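Local coordinates for aerotolerance-related membrane protein (Bacteroides fragilis, PDB 4JDU), which probably takes part in oxygen tolerance and binds a calcium ion through the von Willebrand factor type A domain of a longer membrane protein, at residues V113-G118 with N140-G145; T171-A176 with G187-V192; S20-D25 with P153-N158. The protein carries 6 engineered substitutions. One frame throughout, in Å; residues are numbered along the deposited sequence. Where two conformers were deposited one is given.

Contact 1: V113-G118 with N140-G145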
loop_
_atom_site.group_PDB
_atom_site.type_symbol
_atom_site.label_atom_id
_atom_site.label_comp_id
_atom_site.label_asym_id
_atom_site.label_seq_id
_atom_site.Cartn_x
_atom_site.Cartn_y
_atom_site.Cartn_z
ATOM N N VAL A 113 -4.063 1.293 -5.553
ATOM C CA VAL A 113 -4.132 0.252 -4.527
ATOM C C VAL A 113 -3.138 0.584 -3.428
ATOM O O VAL A 113 -1.925 0.467 -3.623
ATOM C CB VAL A 113 -3.831 -1.144 -5.111
ATOM C CG1 VAL A 113 -3.937 -2.216 -4.019
ATOM C CG2 VAL A 113 -4.776 -1.467 -6.266
ATOM N N VAL A 114 -3.658 1.056 -2.299
ATOM C CA VAL A 114 -2.832 1.383 -1.139
ATOM C C VAL A 114 -2.662 0.136 -0.281
ATOM O O VAL A 114 -3.652 -0.498 0.080
ATOM C CB VAL A 114 -3.468 2.504 -0.292
ATOM C CG1 VAL A 114 -2.544 2.904 0.839
ATOM C CG2 VAL A 114 -3.780 3.726 -1.162
ATOM N N ILE A 115 -1.410 -0.223 0.017
ATOM C CA ILE A 115 -1.100 -1.391 0.847
ATOM C C ILE A 115 -0.382 -0.924 2.111
ATOM O O ILE A 115 0.723 -0.388 2.056
ATOM C CB ILE A 115 -0.265 -2.425 0.068
ATOM C CG1 ILE A 115 -0.940 -2.696 -1.282
ATOM C CG2 ILE A 115 -0.118 -3.707 0.859
ATOM C CD1 ILE A 115 -0.244 -3.715 -2.136
ATOM N N THR A 116 -1.031 -1.105 3.258
ATOM C CA THR A 116 -0.616 -0.410 4.468
ATOM C C THR A 116 -1.215 -1.071 5.697
ATOM O O THR A 116 -2.178 -1.821 5.587
ATOM C CB THR A 116 -1.080 1.080 4.412
ATOM O OG1 THR A 116 -0.620 1.790 5.566
ATOM C CG2 THR A 116 -2.620 1.186 4.329
ATOM N N ASP A 117 -0.653 -0.784 6.868
ATOM C CA ASP A 117 -1.283 -1.194 8.121
ATOM C C ASP A 117 -2.224 -0.092 8.612
ATOM O O ASP A 117 -2.876 -0.226 9.657
ATOM C CB ASP A 117 -0.235 -1.572 9.172
ATOM C CG ASP A 117 0.802 -0.487 9.397
ATOM O OD1 ASP A 117 0.488 0.709 9.188
ATOM O OD2 ASP A 117 1.929 -0.836 9.804
ATOM N N GLY A 118 -2.276 0.998 7.858
ATOM C CA GLY A 118 -3.247 2.050 8.104
ATOM C C GLY A 118 -2.951 2.882 9.328
ATOM O O GLY A 118 -3.735 3.771 9.678
ATOM N N ASN A 140 -8.459 1.811 -3.612
ATOM C CA ASN A 140 -8.640 0.567 -2.872
ATOM C C ASN A 140 -7.595 0.488 -1.778
ATOM O O ASN A 140 -6.506 1.046 -1.901
ATOM C CB ASN A 140 -8.470 -0.623 -3.822
ATOM C CG ASN A 140 -9.415 -0.555 -5.007
ATOM O OD1 ASN A 140 -10.626 -0.748 -4.856
ATOM N ND2 ASN A 140 -8.868 -0.284 -6.196
ATOM N N VAL A 141 -7.916 -0.226 -0.708
ATOM C CA VAL A 141 -6.969 -0.388 0.384
ATOM C C VAL A 141 -6.844 -1.853 0.801
ATOM O O VAL A 141 -7.854 -2.529 1.068
ATOM C CB VAL A 141 -7.361 0.470 1.610
ATOM C CG1 VAL A 141 -6.328 0.311 2.713
ATOM C CG2 VAL A 141 -7.504 1.945 1.228
ATOM N N LEU A 142 -5.606 -2.344 0.822
ATOM C CA LEU A 142 -5.311 -3.670 1.348
ATOM C C LEU A 142 -4.618 -3.475 2.689
ATOM O O LEU A 142 -3.516 -2.914 2.764
ATOM C CB LEU A 142 -4.438 -4.474 0.383
ATOM C CG LEU A 142 -4.936 -4.517 -1.062
ATOM C CD1 LEU A 142 -4.053 -5.396 -1.929
ATOM C CD2 LEU A 142 -6.390 -4.955 -1.133
ATOM N N GLY A 143 -5.292 -3.901 3.756
ATOM C CA GLY A 143 -4.774 -3.722 5.099
ATOM C C GLY A 143 -3.964 -4.936 5.504
ATOM O O GLY A 143 -4.461 -6.065 5.449
ATOM N N VAL A 144 -2.709 -4.712 5.875
ATOM C CA VAL A 144 -1.872 -5.826 6.317
ATOM C C VAL A 144 -1.528 -5.667 7.780
ATOM O O VAL A 144 -1.156 -4.595 8.246
ATOM C CB VAL A 144 -0.565 -5.999 5.492
ATOM C CG1 VAL A 144 -0.860 -6.596 4.119
ATOM C CG2 VAL A 144 0.147 -4.686 5.362
ATOM N N GLY A 145 -1.681 -6.765 8.508
ATOM C CA GLY A 145 -1.426 -6.776 9.936
ATOM C C GLY A 145 -2.668 -7.239 10.664
ATOM O O GLY A 145 -3.693 -7.548 10.043
#
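Val114 and Leu142 sit on neighbouring strands and are tied to each other through the main chain. Asn140 O accepts from Val114 N at 2.9 Å, and Val114 O receives Leu142 N at 2.8 Å. Leu142 O then takes Thr116 N at 3.1 Å. The fourth bond differs in geometry: Val144 N reaches Thr116 O at 3.0 Å from above the carbonyl plane, 40° out of it. Weaker CA-H...O contacts fill the intervals, as where Val141 CA lies 3.3 Å from Val114 O.

This alternation, with the strand directions only 21° apart, is parallel pairing. It belongs to a beta-alpha-beta crossover in which strand 109-116 leads through helix 125-134 into strand 138-143, within the central sheet of the von Willebrand factor A-type fold.

Apolar contacts occur on both faces. On the face bearing Val113, Ile115 and Leu142, Val113 CG1 meets Leu142 CD1 at 3.8 Å, while the side chains of Ile115 and Leu142 run side by side; helix 195-206 packs on Val113. On the other face Thr116 CG2 touches Val141 CG1 at 4.1 Å, with helix 91-99 lying over Val114 and Thr116.

Polar side chains gather at the C-terminal end of strand 109-116. Thr116 OG1 stands anti to its own backbone N (chi1 -177°) and accepts from Gly118 N at 2.9 Å, an ST turn; the same hydroxyl bonds to Asp16. Asp117 OD2 bonds to the hydroxyl of Ser20, a calcium ligand, and makes a salt bridge to Arg30, which places Asp117 in the second shell of the metal here. Val144 O is buried beside Asp117 CB without a hydrogen-bonding partner.

Contact 2: T171-A176 with G187-V192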
loop_
_atom_site.group_PDB
_atom_site.type_symbol
_atom_site.label_atom_id
_atom_site.label_comp_id
_atom_site.label_asym_id
_atom_site.label_seq_id
_atom_site.Cartn_x
_atom_site.Cartn_y
_atom_site.Cartn_z
ATOM N N THR A 171 2.374 -1.683 17.303
ATOM C CA THR A 171 1.652 -1.212 16.126
ATOM C C THR A 171 0.490 -2.136 15.800
ATOM O O THR A 171 0.630 -3.354 15.858
ATOM C CB THR A 171 2.581 -1.079 14.900
ATOM O OG1 THR A 171 1.784 -0.795 13.745
ATOM C CG2 THR A 171 3.395 -2.365 14.656
ATOM N N ARG A 172 -0.652 -1.540 15.462
ATOM C CA ARG A 172 -1.876 -2.287 15.195
ATOM C C ARG A 172 -2.434 -1.928 13.826
ATOM O O ARG A 172 -2.341 -0.781 13.390
ATOM C CB ARG A 172 -2.930 -1.952 16.258
ATOM C CG ARG A 172 -2.551 -2.338 17.671
ATOM C CD ARG A 172 -3.549 -1.831 18.716
ATOM N NE ARG A 172 -3.123 -2.208 20.059
ATOM C CZ ARG A 172 -2.221 -1.537 20.770
ATOM N NH1 ARG A 172 -1.652 -0.448 20.265
ATOM N NH2 ARG A 172 -1.876 -1.950 21.979
ATOM N N LEU A 173 -3.019 -2.908 13.147
ATOM C CA LEU A 173 -3.796 -2.612 11.945
ATOM C C LEU A 173 -4.921 -1.666 12.329
ATOM O O LEU A 173 -5.677 -1.941 13.266
ATOM C CB LEU A 173 -4.390 -3.894 11.367
ATOM C CG LEU A 173 -5.364 -3.678 10.198
ATOM C CD1 LEU A 173 -4.615 -3.369 8.926
ATOM C CD2 LEU A 173 -6.235 -4.907 10.016
ATOM N N ASN A 174 -5.013 -0.540 11.627
ATOM C CA ASN A 174 -6.098 0.411 11.843
ATOM C C ASN A 174 -7.172 0.188 10.801
ATOM O O ASN A 174 -7.218 0.870 9.773
ATOM C CB ASN A 174 -5.585 1.852 11.777
ATOM C CG ASN A 174 -6.640 2.867 12.207
ATOM O OD1 ASN A 174 -7.844 2.604 12.142
ATOM N ND2 ASN A 174 -6.190 4.037 12.642
ATOM N N GLU A 175 -8.049 -0.766 11.065
ATOM C CA GLU A 175 -9.016 -1.178 10.065
ATOM C C GLU A 175 -10.027 -0.087 9.760
ATOM O O GLU A 175 -10.376 0.112 8.595
ATOM C CB GLU A 175 -9.725 -2.443 10.532
ATOM C CG GLU A 175 -10.457 -3.194 9.434
ATOM C CD GLU A 175 -10.437 -4.691 9.684
ATOM O OE1 GLU A 175 -11.120 -5.145 10.626
ATOM O OE2 GLU A 175 -9.716 -5.402 8.952
ATOM N N ALA A 176 -10.506 0.610 10.789
ATOM C CA ALA A 176 -11.511 1.649 10.585
ATOM C C ALA A 176 -11.020 2.696 9.597
ATOM O O ALA A 176 -11.760 3.096 8.692
ATOM C CB ALA A 176 -11.894 2.297 11.914
ATOM N N GLY A 187 -13.721 2.478 -3.586
ATOM C CA GLY A 187 -13.007 1.242 -3.822
ATOM C C GLY A 187 -13.359 0.209 -2.781
ATOM O O GLY A 187 -14.331 0.362 -2.028
ATOM N N ILE A 188 -12.560 -0.849 -2.737
ATOM C CA ILE A 188 -12.804 -1.874 -1.736
ATOM C C ILE A 188 -11.692 -1.919 -0.708
ATOM O O ILE A 188 -10.562 -1.466 -0.951
ATOM C CB ILE A 188 -12.997 -3.282 -2.341
ATOM C CG1 ILE A 188 -11.709 -3.763 -3.012
ATOM C CG2 ILE A 188 -14.194 -3.307 -3.292
ATOM C CD1 ILE A 188 -11.732 -5.223 -3.399
ATOM N N TYR A 189 -12.043 -2.411 0.480
ATOM C CA TYR A 189 -11.063 -2.694 1.523
ATOM C C TYR A 189 -10.996 -4.198 1.739
ATOM O O TYR A 189 -12.025 -4.879 1.836
ATOM C CB TYR A 189 -11.407 -2.013 2.856
ATOM C CG TYR A 189 -10.591 -2.570 4.003
ATOM C CD1 TYR A 189 -9.250 -2.253 4.135
ATOM C CD2 TYR A 189 -11.153 -3.434 4.932
ATOM C CE1 TYR A 189 -8.488 -2.777 5.164
ATOM C CE2 TYR A 189 -10.395 -3.955 5.974
ATOM C CZ TYR A 189 -9.064 -3.615 6.082
ATOM O OH TYR A 189 -8.264 -4.109 7.100
ATOM N N ILE A 190 -9.777 -4.720 1.812
ATOM C CA ILE A 190 -9.564 -6.125 2.131
ATOM C C ILE A 190 -8.528 -6.221 3.229
ATOM O O ILE A 190 -7.441 -5.646 3.105
ATOM C CB ILE A 190 -9.012 -6.893 0.925
ATOM C CG1 ILE A 190 -9.992 -6.844 -0.246
ATOM C CG2 ILE A 190 -8.699 -8.333 1.300
ATOM C CD1 ILE A 190 -9.357 -7.221 -1.554
ATOM N N ARG A 191 -8.845 -6.943 4.304
ATOM C CA ARG A 191 -7.828 -7.282 5.291
ATOM C C ARG A 191 -7.052 -8.488 4.777
ATOM O O ARG A 191 -7.614 -9.574 4.596
ATOM C CB ARG A 191 -8.417 -7.605 6.667
ATOM C CG ARG A 191 -7.310 -7.828 7.698
ATOM C CD ARG A 191 -7.769 -8.596 8.924
ATOM N NE ARG A 191 -8.628 -7.801 9.792
ATOM C CZ ARG A 191 -9.034 -8.198 10.995
ATOM N NH1 ARG A 191 -8.648 -9.378 11.468
ATOM N NH2 ARG A 191 -9.815 -7.418 11.728
ATOM N N VAL A 192 -5.770 -8.290 4.522
ATOM C CA VAL A 192 -4.974 -9.324 3.876
ATOM C C VAL A 192 -4.670 -10.478 4.811
ATOM O O VAL A 192 -4.081 -10.285 5.875
ATOM C CB VAL A 192 -3.652 -8.760 3.351
ATOM C CG1 VAL A 192 -2.862 -9.867 2.668
ATOM C CG2 VAL A 192 -3.920 -7.616 2.387
#
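At the edge strand of the main sheet, Tyr189 and Arg191 of strand 189-191 converge on Glu175, the first residue of helix 175-184. Arg191 grips the carboxylate side-on: NE is 2.8 Å from Glu175 OE2, and NH2 of Arg191 is also 2.8 Å from Glu175 OE1. Both oxygens are met on their syn sides and lie near the guanidinium plane, whereas the nitrogens stand clearly out of the carboxylate plane, the two planes being 22° apart. A bend at chi3 of Arg191 (-72°) sets the position of NE.

The residues between the segments are mostly this helix, so the cluster ties its N-terminal turn to the strand into which the helix leads. Asn174 is the N-cap, its OD1 accepting from Met177 N.

Glu175 OE2 is shared. Tyr189 OH donates to its anti lone pair at 2.7 Å, while the carboxylate stands 75° to the ring and OE2 lies at the ring edge. Two donors therefore hold one oxygen, which should limit rotation of the carboxylate. A methyl group packs beside these polar tips: the Leu173 and Tyr189 side chains meet tip to tip, with Leu173 CD2 3.6 Å from Tyr189 OH and 3.8 Å from Arg191 NE.

Contact 3: S20-D25 with P153-N158. With CA (calcium ion), chain C.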
loop_
_atom_site.group_PDB
_atom_site.type_symbol
_atom_site.label_atom_id
_atom_site.label_comp_id
_atom_site.label_asym_id
_atom_site.label_seq_id
_atom_site.Cartn_x
_atom_site.Cartn_y
_atom_site.Cartn_z
ATOM N N SER A 20 6.622 0.526 10.861
ATOM C CA SER A 20 5.624 -0.379 11.434
ATOM C C SER A 20 5.352 -1.602 10.551
ATOM O O SER A 20 4.867 -2.628 11.033
ATOM C CB SER A 20 4.320 0.357 11.743
ATOM O OG SER A 20 3.767 0.903 10.559
HETATM N N MSE A 21 5.647 -1.488 9.256
HETATM C CA MSE A 21 5.450 -2.610 8.337
HETATM C C MSE A 21 6.415 -3.764 8.593
HETATM O O MSE A 21 6.248 -4.860 8.045
HETATM C CB MSE A 21 5.520 -2.122 6.884
HETATM C CG MSE A 21 4.417 -1.107 6.557
HETATM SE SE MSE A 21 2.676 -1.962 6.354
HETATM C CE MSE A 21 3.017 -2.832 4.634
ATOM N N LEU A 22 7.412 -3.548 9.450
ATOM C CA LEU A 22 8.318 -4.637 9.809
ATOM C C LEU A 22 7.765 -5.527 10.932
ATOM O O LEU A 22 8.351 -6.560 11.247
ATOM C CB LEU A 22 9.713 -4.109 10.149
ATOM C CG LEU A 22 10.433 -3.461 8.962
ATOM C CD1 LEU A 22 11.653 -2.701 9.431
ATOM C CD2 LEU A 22 10.826 -4.491 7.926
ATOM N N ALA A 23 6.632 -5.147 11.513
ATOM C CA ALA A 23 5.966 -6.014 12.490
ATOM C C ALA A 23 5.670 -7.385 11.883
ATOM O O ALA A 23 5.374 -7.497 10.686
ATOM C CB ALA A 23 4.683 -5.372 13.012
ATOM N N GLN A 24 5.758 -8.420 12.711
ATOM C CA GLN A 24 5.644 -9.801 12.250
ATOM C C GLN A 24 4.385 -10.492 12.756
ATOM O O GLN A 24 4.358 -11.716 12.942
ATOM C CB GLN A 24 6.911 -10.576 12.631
ATOM C CG GLN A 24 8.171 -9.959 12.033
ATOM C CD GLN A 24 9.439 -10.661 12.463
ATOM O OE1 GLN A 24 9.437 -11.449 13.396
ATOM N NE2 GLN A 24 10.538 -10.365 11.779
ATOM N N ASP A 25 3.334 -9.709 12.984
ATOM C CA ASP A 25 2.060 -10.292 13.365
ATOM C C ASP A 25 1.428 -11.097 12.233
ATOM O O ASP A 25 0.654 -12.016 12.476
ATOM C CB ASP A 25 1.101 -9.247 13.957
ATOM C CG ASP A 25 0.876 -8.034 13.052
ATOM O OD1 ASP A 25 1.607 -7.811 12.059
ATOM O OD2 ASP A 25 -0.052 -7.253 13.372
ATOM N N PRO A 153 10.370 -5.581 15.240
ATOM C CA PRO A 153 11.723 -6.113 15.468
ATOM C C PRO A 153 12.784 -5.314 14.731
ATOM O O PRO A 153 12.552 -4.762 13.648
ATOM C CB PRO A 153 11.645 -7.531 14.890
ATOM C CG PRO A 153 10.590 -7.421 13.798
ATOM C CD PRO A 153 9.563 -6.467 14.377
ATOM N N ILE A 154 13.961 -5.268 15.337
ATOM C CA ILE A 154 15.135 -4.630 14.761
ATOM C C ILE A 154 16.066 -5.718 14.221
ATOM O O ILE A 154 16.479 -6.617 14.959
ATOM C CB ILE A 154 15.850 -3.774 15.837
ATOM C CG1 ILE A 154 14.914 -2.671 16.343
ATOM C CG2 ILE A 154 17.139 -3.177 15.302
ATOM C CD1 ILE A 154 15.379 -2.006 17.646
ATOM N N GLU A 155 16.400 -5.651 12.935
ATOM C CA GLU A 155 17.295 -6.640 12.333
ATOM C C GLU A 155 18.631 -6.671 13.062
ATOM O O GLU A 155 19.197 -5.618 13.387
ATOM C CB GLU A 155 17.554 -6.331 10.855
ATOM C CG GLU A 155 16.361 -6.502 9.938
ATOM C CD GLU A 155 15.507 -5.253 9.827
ATOM O OE1 GLU A 155 15.808 -4.242 10.512
ATOM O OE2 GLU A 155 14.530 -5.286 9.043
ATOM N N GLY A 156 19.135 -7.874 13.314
ATOM C CA GLY A 156 20.419 -8.038 13.977
ATOM C C GLY A 156 20.393 -7.660 15.446
ATOM O O GLY A 156 21.443 -7.401 16.039
ATOM N N SER A 157 19.196 -7.616 16.027
ATOM C CA SER A 157 19.017 -7.252 17.430
ATOM C C SER A 157 17.948 -8.120 18.059
ATOM O O SER A 157 16.992 -8.508 17.398
ATOM C CB SER A 157 18.577 -5.782 17.537
ATOM O OG SER A 157 18.236 -5.461 18.875
ATOM N N ASN A 158 18.095 -8.419 19.343
ATOM C CA ASN A 158 17.045 -9.133 20.045
ATOM C C ASN A 158 15.922 -8.216 20.499
ATOM O O ASN A 158 14.901 -8.678 21.016
ATOM C CB ASN A 158 17.629 -9.891 21.234
ATOM C CG ASN A 158 18.451 -11.069 20.799
ATOM O OD1 ASN A 158 18.089 -11.764 19.849
ATOM N ND2 ASN A 158 19.577 -11.286 21.459
HETATM CA CA CA C . 3.612 3.116 9.700
HETATM O O HOH W 1 5.841 3.462 11.083
HETATM O O HOH W 2 2.871 3.545 12.013
#
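Leu22 and Gln24 meet Pro153 where the loop after strand 9-16 passes a second loop, the one joining strands 150-151 and 170-171. The first loop carries part of the metal-ion-dependent adhesion site (MIDAS) of the von Willebrand factor A-type fold.

The Gln24 side chain leaves the backbone toward Pro153, but CB itself is not among the touching atoms. CG comes within 3.9 Å of Pro153 CG. Because the chain is extended beyond it (chi2 177°), the next atom continues across the same ring carbon: Gln24 CD is 3.7 Å from Pro153 CG. At the tip, Gln24 NE2 closes to 3.6 Å on that carbon, the two side chains crossing at a slant. This is van der Waals contact, as is the approach of Leu22 O to Pro153 CD at 3.4 Å.

A further touch comes from Glu155, in the type II turn from Ile154 to Ser157. Its chain bends at chi2 (88°), and OE2 lies 3.9 Å from Leu22 CD1. Gln24, Pro153 and Glu155 also touch a crystal neighbour, so their exact conformations may partly reflect crystal packing.

At the start of segment 20-25 the chemistry changes. The calcium ion is bound by Ser20, Ser18, Thr89 and two waters; Ser20 OG is 2.4 Å from the metal, and Ser20 N donates to metal-bound water 1 at 3.0 Å.

In the fold
Contact 1 is buried near the centre of the chain, contact 2 is partly buried at the sheet edge, and contact 3 lies on the surface, its centre about 19 Å from that of the chain. Their chemistry follows: regular backbone hydrogen bonds in the first, a side-chain salt bridge in the second, and van der Waals touches between loops in the third. Contacts 1 and 2 share the main sheet, since strands 138-143 and 189-191 are neighbours; Gly143 N and O probably bond to Ile190 O and Val192 N. Contacts 1 and 3 meet beside the calcium site, where Met21 packs on Val144 and Asp117. Contacts 2 and 3 touch through Thr171, which packs on Ser20 and Ala23.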